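Local coordinates for FAD:protein FMN transferase (Vibrio cholerae, PDB 6NXJ) that probably transfers the FMN moiety of FAD onto a threonine hydroxyl of a target flavoprotein, using magnesium, and here holds FAD and two magnesium ions, at residues S60-H65 with L142-P147; V73-L78 with E138-S143; R254-T259 with L295-T300. The protein carries 1 engineered substitution. All coordinates share one frame; numbering follows the deposited sequence.

In the fold
Contacts 1 and 2 lie about 12 Å apart, centre to centre, and share strand 141-144 of a small three-stranded antiparallel sheet. Contact 1 sets that strand against the end of helix 58-64, and contact 2 sets the turn before it against the start of helix 75-90. Both are only partly buried, and each combines a few apolar groups with polar bonds to backbone or side-chain atoms. Contact 3, its centre about 35 Å from both of theirs and on the opposite side of the chain's centre, is a buried strand pair inside the large antiparallel sheet. Backbone hydrogen bonds dominate there, and of the three it comes closest to the FAD and magnesium site.

Contact 1. Residues S60-H65 with L142-P147; sequences SRFNQH and LSKDIP
K144 of strand 141-144 reaches across the ring of F62 to the carbonyls at the C-terminal end of helix 58-64. Its CB lies 4.0 Å from F62 CZ, and CG stays beside the same ring atom. CG sits between the backbone N and the carbonyl carbon (chi1 44°), and a bend at chi3 (91°) then carries the chain over the ring. CD comes 3.3 Å from H65 O. CE rests over the centre of one ring face as a CH-pi contact, 4.1 Å from the F62 centroid. The ammonium group is gripped by backbone oxygens: NZ donates to H65 O at 2.7 Å, nearly along the C=O axis, and to N63 O at 3.0 Å from above that carbonyl's plane. A further bond joins NZ to P147 O within its own segment at 3.1 Å, and L149 O is another acceptor.

The opposite face of F62 receives L142 CB, 3.9 Å from the ring centroid and displaced toward the rim, while the backbone carbon of S143 lies at the ring's edge. Thus the ring is sandwiched between L142 and K144, two residues of the same strand, and L135 of the adjacent strand also touches it. Gathering carbonyl oxygens around a buried ammonium would probably favour its charged form, tying the helix end to the loop after the strand through a single lysine.

Contact 2. Residues V73-L78 with E138-S143; sequences VSTQTL and EGNTLS
N140 and V73 join the turn before strand 141-144 to the residues leading into helix 75-90. V73 N donates to N140 O at 3.0 Å, an almost straight bond (171° at the hydrogen). The asparagine side chain supplies a second link: ND2 donates to T75 OG1 at 2.8 Å, with the hydroxyl tilted out of the amide plane and the bond bent to 144°. In N140, CG lies beside the backbone N and anti to the carbonyl carbon (chi1 -80°), which brings the amide across to the first turn of the helix. Its other end, OD1, lies against L78 CG.

Next to these bonds V73, L78 and L142 make apolar contacts. V73 CG1 meets L142 CD1 at 3.9 Å, the two side chains crossing at about a right angle. L78 reaches L142 from the helix, with CD2 placed 4.2 Å from L142 CD2. The same L78 methyl is 3.3 Å from G139 O, so the leucine packs against turn backbone as well as against a side chain.

The turn is itself braced from within. N140 is the centre of an inverse gamma turn, G139 before it has a positive phi, a conformation that favours glycine, and T141 OG1 donates to E138 O at 2.6 Å on a lone pair of that carbonyl. On the helix side, S74 occupies the N-cap position, although its side chain makes no capping bond; in the conformer given, OG bonds to E58.

Beyond these contacts, I137 of strand 135-137 touches both L78 and L142. Backbone bonds join L142 to F71 and S143 to T136, so strand 141-144 runs between strands 71-72 and 135-137. V73 also touches E58 of helix 58-64, and T77 packs on helix 32-50.

Contact 3. Residues R254-T259 with L295-T300; sequences RVVSVT and LMIVKT
V256 and S257 both face I297, forming a classic beta bulge between antiparallel strands 255-262 and 294-299. I297 O accepts a bond from V256 N at 2.7 Å and a weak one from S257 N at 3.4 Å, so one carbonyl serves two successive amides. At the bulge I297 N also donates to S257 O; beyond it, T259 and L295 form a hydrogen-bonded pair joined in both directions.

The tight part lies in the middle of the pair. On one face, V258 and M296 stand side by side and point the same way, with V258 CG2 4.0 Å from M296 CG; V255 CG1 approaches M296 SD more loosely. Helices 265-278 and 280-289 pack on this face. On the other, S257 OG is 3.1 Å from I297 CG1. The hydroxyl of S257 stands between its own backbone N and carbonyl carbon (chi1 60°), and shares a water with T259 OG1 and L295 O. T259 OG1 also bonds to T224 of the adjoining strand.

At the R254 end the packing gives way to a more exposed, charged end. K299 N still donates to R254 O at 2.8 Å in a nearly straight bond (177°), but the side chains cross obliquely, and R254 NH2 lies 3.2 Å from K299 CG. The backbone of K299 and T300 covers one face of the guanidinium. R254 NH2 and K299 NZ come within 4.5 Å, yet each side chain has a partner: R254 forms a salt bridge with D301, while K299 bonds to Y231 O and makes a cation-pi contact with its ring.

The arrangement is a bulged antiparallel pair within the large sheet of this ApbE-family protein, its V258 face backed by helix 265-278, which carries the magnesium ligands D269 and T273.

Contact 1. Residues S60-H65 with L142-P147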
loop_
_atom_site.group_PDB
_atom_site.type_symbol
_atom_site.label_atom_id
_atom_site.label_comp_id
_atom_site.label_asym_id
_atom_site.label_seq_id
_atom_site.Cartn_x
_atom_site.Cartn_y
_atom_site.Cartn_z
ATOM N N SER A 60 10.680 -8.501 -10.731
ATOM C CA SER A 60 12.044 -8.123 -11.149
ATOM C C SER A 60 12.370 -8.745 -12.519
ATOM O O SER A 60 12.953 -8.037 -13.350
ATOM C CB SER A 60 13.064 -8.475 -10.112
ATOM O OG SER A 60 12.812 -7.745 -8.923
ATOM N N ARG A 61 11.995 -9.995 -12.777
ATOM C CA ARG A 61 12.266 -10.652 -14.096
ATOM C C ARG A 61 11.481 -9.935 -15.195
ATOM O O ARG A 61 12.037 -9.760 -16.306
ATOM C CB ARG A 61 11.929 -12.148 -14.116
ATOM C CG ARG A 61 12.831 -13.029 -13.261
ATOM C CD ARG A 61 14.302 -12.697 -13.388
ATOM N NE ARG A 61 15.178 -13.857 -13.277
ATOM C CZ ARG A 61 16.472 -13.806 -12.962
ATOM N NH1 ARG A 61 17.053 -12.649 -12.669
ATOM N NH2 ARG A 61 17.183 -14.919 -12.937
ATOM N N PHE A 62 10.268 -9.475 -14.893
ATOM C CA PHE A 62 9.519 -8.641 -15.862
ATOM C C PHE A 62 10.281 -7.334 -16.098
ATOM O O PHE A 62 10.415 -6.865 -17.277
ATOM C CB PHE A 62 8.103 -8.349 -15.393
ATOM C CG PHE A 62 7.335 -7.462 -16.341
ATOM C CD1 PHE A 62 7.033 -7.889 -17.620
ATOM C CD2 PHE A 62 6.853 -6.232 -15.938
ATOM C CE1 PHE A 62 6.341 -7.073 -18.499
ATOM C CE2 PHE A 62 6.121 -5.432 -16.805
ATOM C CZ PHE A 62 5.843 -5.866 -18.080
ATOM N N ASN A 63 10.775 -6.739 -15.006
ATOM C CA ASN A 63 11.510 -5.449 -15.054
ATOM C C ASN A 63 12.779 -5.633 -15.905
ATOM O O ASN A 63 13.138 -4.694 -16.625
ATOM C CB ASN A 63 11.771 -4.896 -13.651
ATOM C CG ASN A 63 10.522 -4.346 -12.978
ATOM O OD1 ASN A 63 9.532 -4.001 -13.648
ATOM N ND2 ASN A 63 10.587 -4.208 -11.660
ATOM N N GLN A 64 13.426 -6.797 -15.848
ATOM C CA GLN A 64 14.657 -7.092 -16.644
ATOM C C GLN A 64 14.300 -7.480 -18.077
ATOM O O GLN A 64 15.189 -7.452 -18.888
ATOM C CB GLN A 64 15.447 -8.221 -15.991
ATOM C CG GLN A 64 16.115 -7.788 -14.710
ATOM C CD GLN A 64 16.175 -8.878 -13.670
ATOM O OE1 GLN A 64 16.253 -10.049 -13.979
ATOM N NE2 GLN A 64 16.091 -8.500 -12.399
ATOM N N HIS A 65 13.059 -7.889 -18.362
ATOM C CA HIS A 65 12.579 -8.238 -19.729
ATOM C C HIS A 65 12.644 -6.990 -20.606
ATOM O O HIS A 65 12.101 -5.948 -20.179
ATOM C CB HIS A 65 11.160 -8.823 -19.598
ATOM C CG HIS A 65 10.491 -9.338 -20.827
ATOM N ND1 HIS A 65 10.915 -10.500 -21.490
ATOM C CD2 HIS A 65 9.335 -8.948 -21.423
ATOM C CE1 HIS A 65 10.072 -10.752 -22.484
ATOM N NE2 HIS A 65 9.082 -9.812 -22.452
ATOM N N LEU A 142 1.838 -9.901 -18.765
ATOM C CA LEU A 142 2.127 -8.450 -18.792
ATOM C C LEU A 142 2.917 -8.138 -20.061
ATOM O O LEU A 142 3.700 -8.970 -20.459
ATOM C CB LEU A 142 2.963 -8.097 -17.562
ATOM C CG LEU A 142 2.415 -8.576 -16.221
ATOM C CD1 LEU A 142 3.341 -8.117 -15.119
ATOM C CD2 LEU A 142 0.983 -8.079 -16.006
ATOM N N SER A 143 2.789 -6.925 -20.575
ATOM C CA SER A 143 3.537 -6.440 -21.748
ATOM C C SER A 143 3.982 -5.014 -21.491
ATOM O O SER A 143 3.180 -4.247 -20.903
ATOM C CB SER A 143 2.717 -6.572 -23.012
ATOM O OG SER A 143 2.554 -7.960 -23.295
ATOM N N LYS A 144 5.227 -4.726 -21.871
ATOM C CA LYS A 144 5.802 -3.366 -21.817
ATOM C C LYS A 144 6.181 -2.960 -23.243
ATOM O O LYS A 144 6.777 -3.775 -23.958
ATOM C CB LYS A 144 7.006 -3.333 -20.889
ATOM C CG LYS A 144 7.979 -4.488 -21.029
ATOM C CD LYS A 144 9.355 -4.159 -20.505
ATOM C CE LYS A 144 9.577 -4.502 -19.070
ATOM N NZ LYS A 144 10.949 -4.098 -18.655
ATOM N N ASP A 145 5.802 -1.750 -23.640
ATOM C CA ASP A 145 6.056 -1.255 -25.008
ATOM C C ASP A 145 7.355 -0.456 -25.002
ATOM O O ASP A 145 7.709 -0.005 -26.069
ATOM C CB ASP A 145 4.797 -0.596 -25.599
ATOM C CG ASP A 145 4.508 0.804 -25.099
ATOM O OD1 ASP A 145 5.334 1.335 -24.325
ATOM O OD2 ASP A 145 3.452 1.352 -25.490
ATOM N N ILE A 146 8.091 -0.359 -23.882
ATOM C CA ILE A 146 9.481 0.194 -23.887
ATOM C C ILE A 146 10.325 -0.717 -23.022
ATOM O O ILE A 146 9.858 -1.172 -21.979
ATOM C CB ILE A 146 9.563 1.670 -23.417
ATOM C CG1 ILE A 146 8.969 1.904 -22.015
ATOM C CG2 ILE A 146 8.935 2.598 -24.447
ATOM C CD1 ILE A 146 9.299 3.271 -21.433
ATOM N N PRO A 147 11.535 -1.109 -23.481
ATOM C CA PRO A 147 12.339 -2.088 -22.752
ATOM C C PRO A 147 12.659 -1.693 -21.296
ATOM O O PRO A 147 12.927 -2.561 -20.513
ATOM C CB PRO A 147 13.632 -2.179 -23.583
ATOM C CG PRO A 147 13.631 -0.937 -24.458
ATOM C CD PRO A 147 12.171 -0.650 -24.726
#

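Contact 2. Residues V73-L78 with E138-S143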
loop_
_atom_site.group_PDB
_atom_site.type_symbol
_atom_site.label_atom_id
_atom_site.label_comp_id
_atom_site.label_asym_id
_atom_site.label_seq_id
_atom_site.Cartn_x
_atom_site.Cartn_y
_atom_site.Cartn_z
ATOM N N VAL A 73 2.994 -14.389 -15.867
ATOM C CA VAL A 73 3.098 -14.196 -14.402
ATOM C C VAL A 73 2.036 -15.046 -13.712
ATOM O O VAL A 73 1.034 -15.451 -14.349
ATOM C CB VAL A 73 2.961 -12.711 -14.015
ATOM C CG1 VAL A 73 4.129 -11.871 -14.542
ATOM C CG2 VAL A 73 1.621 -12.159 -14.464
ATOM N N SER A 74 2.230 -15.257 -12.419
ATOM C CA SER A 74 1.220 -15.890 -11.534
ATOM C C SER A 74 -0.087 -15.075 -11.545
ATOM O O SER A 74 -0.042 -13.873 -11.773
ATOM C CB SER A 74 1.787 -16.014 -10.147
ATOM O OG SER A 74 2.956 -16.811 -10.188
ATOM N N THR A 75 -1.215 -15.723 -11.262
ATOM C CA THR A 75 -2.532 -15.064 -11.129
ATOM C C THR A 75 -2.462 -14.006 -10.019
ATOM O O THR A 75 -3.130 -12.956 -10.144
ATOM C CB THR A 75 -3.609 -16.109 -10.801
ATOM O OG1 THR A 75 -3.638 -17.074 -11.844
ATOM C CG2 THR A 75 -4.984 -15.505 -10.627
ATOM N N GLN A 76 -1.686 -14.240 -8.961
ATOM C CA GLN A 76 -1.567 -13.233 -7.868
ATOM C C GLN A 76 -0.950 -11.949 -8.461
ATOM O O GLN A 76 -1.527 -10.849 -8.251
ATOM C CB GLN A 76 -0.784 -13.785 -6.671
ATOM C CG GLN A 76 -1.468 -14.976 -6.006
ATOM C CD GLN A 76 -0.906 -16.296 -6.497
ATOM O OE1 GLN A 76 -0.637 -16.468 -7.692
ATOM N NE2 GLN A 76 -0.736 -17.238 -5.576
ATOM N N THR A 77 0.192 -12.037 -9.153
ATOM C CA THR A 77 0.890 -10.845 -9.709
ATOM C C THR A 77 -0.075 -10.127 -10.651
ATOM O O THR A 77 -0.253 -8.911 -10.517
ATOM C CB THR A 77 2.222 -11.228 -10.348
ATOM O OG1 THR A 77 3.054 -11.820 -9.359
ATOM C CG2 THR A 77 3.009 -10.070 -10.908
ATOM N N LEU A 78 -0.734 -10.866 -11.539
ATOM C CA LEU A 78 -1.708 -10.293 -12.511
ATOM C C LEU A 78 -2.804 -9.525 -11.771
ATOM O O LEU A 78 -3.113 -8.406 -12.197
ATOM C CB LEU A 78 -2.303 -11.430 -13.341
ATOM C CG LEU A 78 -3.221 -11.039 -14.495
ATOM C CD1 LEU A 78 -4.641 -10.771 -14.038
ATOM C CD2 LEU A 78 -2.688 -9.891 -15.300
ATOM N N GLU A 138 -2.942 -9.200 -20.549
ATOM C CA GLU A 138 -3.790 -10.111 -21.354
ATOM C C GLU A 138 -3.693 -11.497 -20.735
ATOM O O GLU A 138 -2.575 -12.070 -20.736
ATOM C CB GLU A 138 -3.298 -10.079 -22.798
ATOM C CG GLU A 138 -4.306 -10.654 -23.763
ATOM C CD GLU A 138 -3.786 -10.765 -25.190
ATOM O OE1 GLU A 138 -2.562 -10.556 -25.405
ATOM O OE2 GLU A 138 -4.590 -11.074 -26.080
ATOM N N GLY A 139 -4.801 -12.008 -20.208
ATOM C CA GLY A 139 -4.785 -13.234 -19.390
ATOM C C GLY A 139 -3.772 -13.092 -18.270
ATOM O O GLY A 139 -3.721 -12.007 -17.682
ATOM N N ASN A 140 -2.986 -14.126 -17.987
ATOM C CA ASN A 140 -1.929 -14.098 -16.942
ATOM C C ASN A 140 -0.635 -13.566 -17.569
ATOM O O ASN A 140 0.423 -14.211 -17.376
ATOM C CB ASN A 140 -1.782 -15.471 -16.275
ATOM C CG ASN A 140 -2.841 -15.724 -15.214
ATOM O OD1 ASN A 140 -3.703 -14.875 -14.981
ATOM N ND2 ASN A 140 -2.764 -16.852 -14.527
ATOM N N THR A 141 -0.676 -12.473 -18.348
ATOM C CA THR A 141 0.564 -11.923 -18.963
ATOM C C THR A 141 0.613 -10.402 -18.857
ATOM O O THR A 141 -0.448 -9.709 -18.906
ATOM C CB THR A 141 0.802 -12.351 -20.425
ATOM O OG1 THR A 141 -0.076 -11.668 -21.328
ATOM C CG2 THR A 141 0.722 -13.852 -20.646
ATOM N N LEU A 142 1.838 -9.901 -18.765
ATOM C CA LEU A 142 2.127 -8.450 -18.792
ATOM C C LEU A 142 2.917 -8.138 -20.061
ATOM O O LEU A 142 3.700 -8.970 -20.459
ATOM C CB LEU A 142 2.963 -8.097 -17.562
ATOM C CG LEU A 142 2.415 -8.576 -16.221
ATOM C CD1 LEU A 142 3.341 -8.117 -15.119
ATOM C CD2 LEU A 142 0.983 -8.079 -16.006
ATOM N N SER A 143 2.789 -6.925 -20.575
ATOM C CA SER A 143 3.537 -6.440 -21.748
ATOM C C SER A 143 3.982 -5.014 -21.491
ATOM O O SER A 143 3.180 -4.247 -20.903
ATOM C CB SER A 143 2.717 -6.572 -23.012
ATOM O OG SER A 143 2.554 -7.960 -23.295
#

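Contact 3. Residues R254-T259 with L295-T300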
loop_
_atom_site.group_PDB
_atom_site.type_symbol
_atom_site.label_atom_id
_atom_site.label_comp_id
_atom_site.label_asym_id
_atom_site.label_seq_id
_atom_site.Cartn_x
_atom_site.Cartn_y
_atom_site.Cartn_z
ATOM N N ARG A 254 0.609 19.794 1.249
ATOM C CA ARG A 254 0.590 19.941 2.722
ATOM C C ARG A 254 -0.205 18.786 3.350
ATOM O O ARG A 254 -0.540 18.906 4.534
ATOM C CB ARG A 254 0.049 21.316 3.124
ATOM C CG ARG A 254 0.953 22.485 2.739
ATOM C CD ARG A 254 0.665 23.733 3.571
ATOM N NE ARG A 254 1.476 23.772 4.797
ATOM C CZ ARG A 254 1.600 24.809 5.631
ATOM N NH1 ARG A 254 0.948 25.937 5.410
ATOM N NH2 ARG A 254 2.389 24.715 6.694
ATOM N N VAL A 255 -0.461 17.700 2.616
ATOM C CA VAL A 255 -1.115 16.486 3.193
ATOM C C VAL A 255 -0.109 15.739 4.071
ATOM O O VAL A 255 0.910 15.295 3.551
ATOM C CB VAL A 255 -1.698 15.558 2.119
ATOM C CG1 VAL A 255 -2.439 14.387 2.754
ATOM C CG2 VAL A 255 -2.627 16.301 1.174
ATOM N N VAL A 256 -0.436 15.585 5.353
ATOM C CA VAL A 256 0.377 14.898 6.400
ATOM C C VAL A 256 0.151 13.371 6.293
ATOM O O VAL A 256 1.142 12.593 6.210
ATOM C CB VAL A 256 0.001 15.489 7.769
ATOM C CG1 VAL A 256 0.462 14.630 8.938
ATOM C CG2 VAL A 256 0.499 16.926 7.896
ATOM N N SER A 257 -1.104 12.931 6.297
ATOM C CA SER A 257 -1.458 11.487 6.300
ATOM C C SER A 257 -2.791 11.295 5.587
ATOM O O SER A 257 -3.613 12.226 5.612
ATOM C CB SER A 257 -1.520 10.940 7.693
ATOM O OG SER A 257 -2.506 11.645 8.440
ATOM N N VAL A 258 -2.961 10.138 4.971
ATOM C CA VAL A 258 -4.260 9.726 4.370
ATOM C C VAL A 258 -4.566 8.337 4.914
ATOM O O VAL A 258 -3.722 7.423 4.730
ATOM C CB VAL A 258 -4.252 9.763 2.824
ATOM C CG1 VAL A 258 -5.621 9.355 2.258
ATOM C CG2 VAL A 258 -3.879 11.147 2.328
ATOM N N THR A 259 -5.733 8.178 5.539
ATOM C CA THR A 259 -6.229 6.862 5.990
ATOM C C THR A 259 -7.428 6.443 5.120
ATOM O O THR A 259 -8.337 7.230 4.930
ATOM C CB THR A 259 -6.504 6.878 7.495
ATOM O OG1 THR A 259 -5.275 7.263 8.119
ATOM C CG2 THR A 259 -6.943 5.521 7.998
ATOM N N LEU A 295 -9.866 9.625 5.753
ATOM C CA LEU A 295 -9.502 10.721 6.672
ATOM C C LEU A 295 -8.170 11.276 6.181
ATOM O O LEU A 295 -7.185 10.484 6.159
ATOM C CB LEU A 295 -9.412 10.200 8.115
ATOM C CG LEU A 295 -8.968 11.249 9.145
ATOM C CD1 LEU A 295 -10.017 12.349 9.348
ATOM C CD2 LEU A 295 -8.638 10.607 10.470
ATOM N N MET A 296 -8.149 12.553 5.806
ATOM C CA MET A 296 -6.908 13.318 5.463
ATOM C C MET A 296 -6.555 14.299 6.584
ATOM O O MET A 296 -7.449 15.092 7.022
ATOM C CB MET A 296 -7.054 14.147 4.188
ATOM C CG MET A 296 -7.190 13.310 2.957
ATOM S SD MET A 296 -6.622 14.216 1.513
ATOM C CE MET A 296 -7.410 13.219 0.255
ATOM N N ILE A 297 -5.288 14.278 6.998
ATOM C CA ILE A 297 -4.698 15.350 7.846
ATOM C C ILE A 297 -3.877 16.235 6.920
ATOM O O ILE A 297 -3.011 15.709 6.189
ATOM C CB ILE A 297 -3.816 14.796 8.984
ATOM C CG1 ILE A 297 -4.454 13.635 9.745
ATOM C CG2 ILE A 297 -3.414 15.932 9.908
ATOM C CD1 ILE A 297 -5.659 14.015 10.556
ATOM N N VAL A 298 -4.127 17.533 6.999
ATOM C CA VAL A 298 -3.476 18.573 6.176
ATOM C C VAL A 298 -2.867 19.599 7.121
ATOM O O VAL A 298 -3.559 20.039 8.056
ATOM C CB VAL A 298 -4.487 19.244 5.231
ATOM C CG1 VAL A 298 -3.830 20.321 4.383
ATOM C CG2 VAL A 298 -5.195 18.189 4.378
ATOM N N LYS A 299 -1.673 20.051 6.778
ATOM C CA LYS A 299 -0.959 21.118 7.502
ATOM C C LYS A 299 -1.429 22.488 6.978
ATOM O O LYS A 299 -1.424 22.685 5.767
ATOM C CB LYS A 299 0.550 20.895 7.370
ATOM C CG LYS A 299 1.372 21.961 8.083
ATOM C CD LYS A 299 2.627 21.457 8.734
ATOM C CE LYS A 299 3.200 22.474 9.694
ATOM N NZ LYS A 299 4.675 22.333 9.754
ATOM N N THR A 300 -1.777 23.399 7.886
ATOM C CA THR A 300 -2.115 24.823 7.605
ATOM C C THR A 300 -1.153 25.717 8.400
ATOM O O THR A 300 -0.313 25.186 9.148
ATOM C CB THR A 300 -3.588 25.097 7.938
ATOM O OG1 THR A 300 -3.765 25.207 9.356
ATOM C CG2 THR A 300 -4.501 24.025 7.382
HETATM O O HOH W 1 -4.989 10.196 8.128
#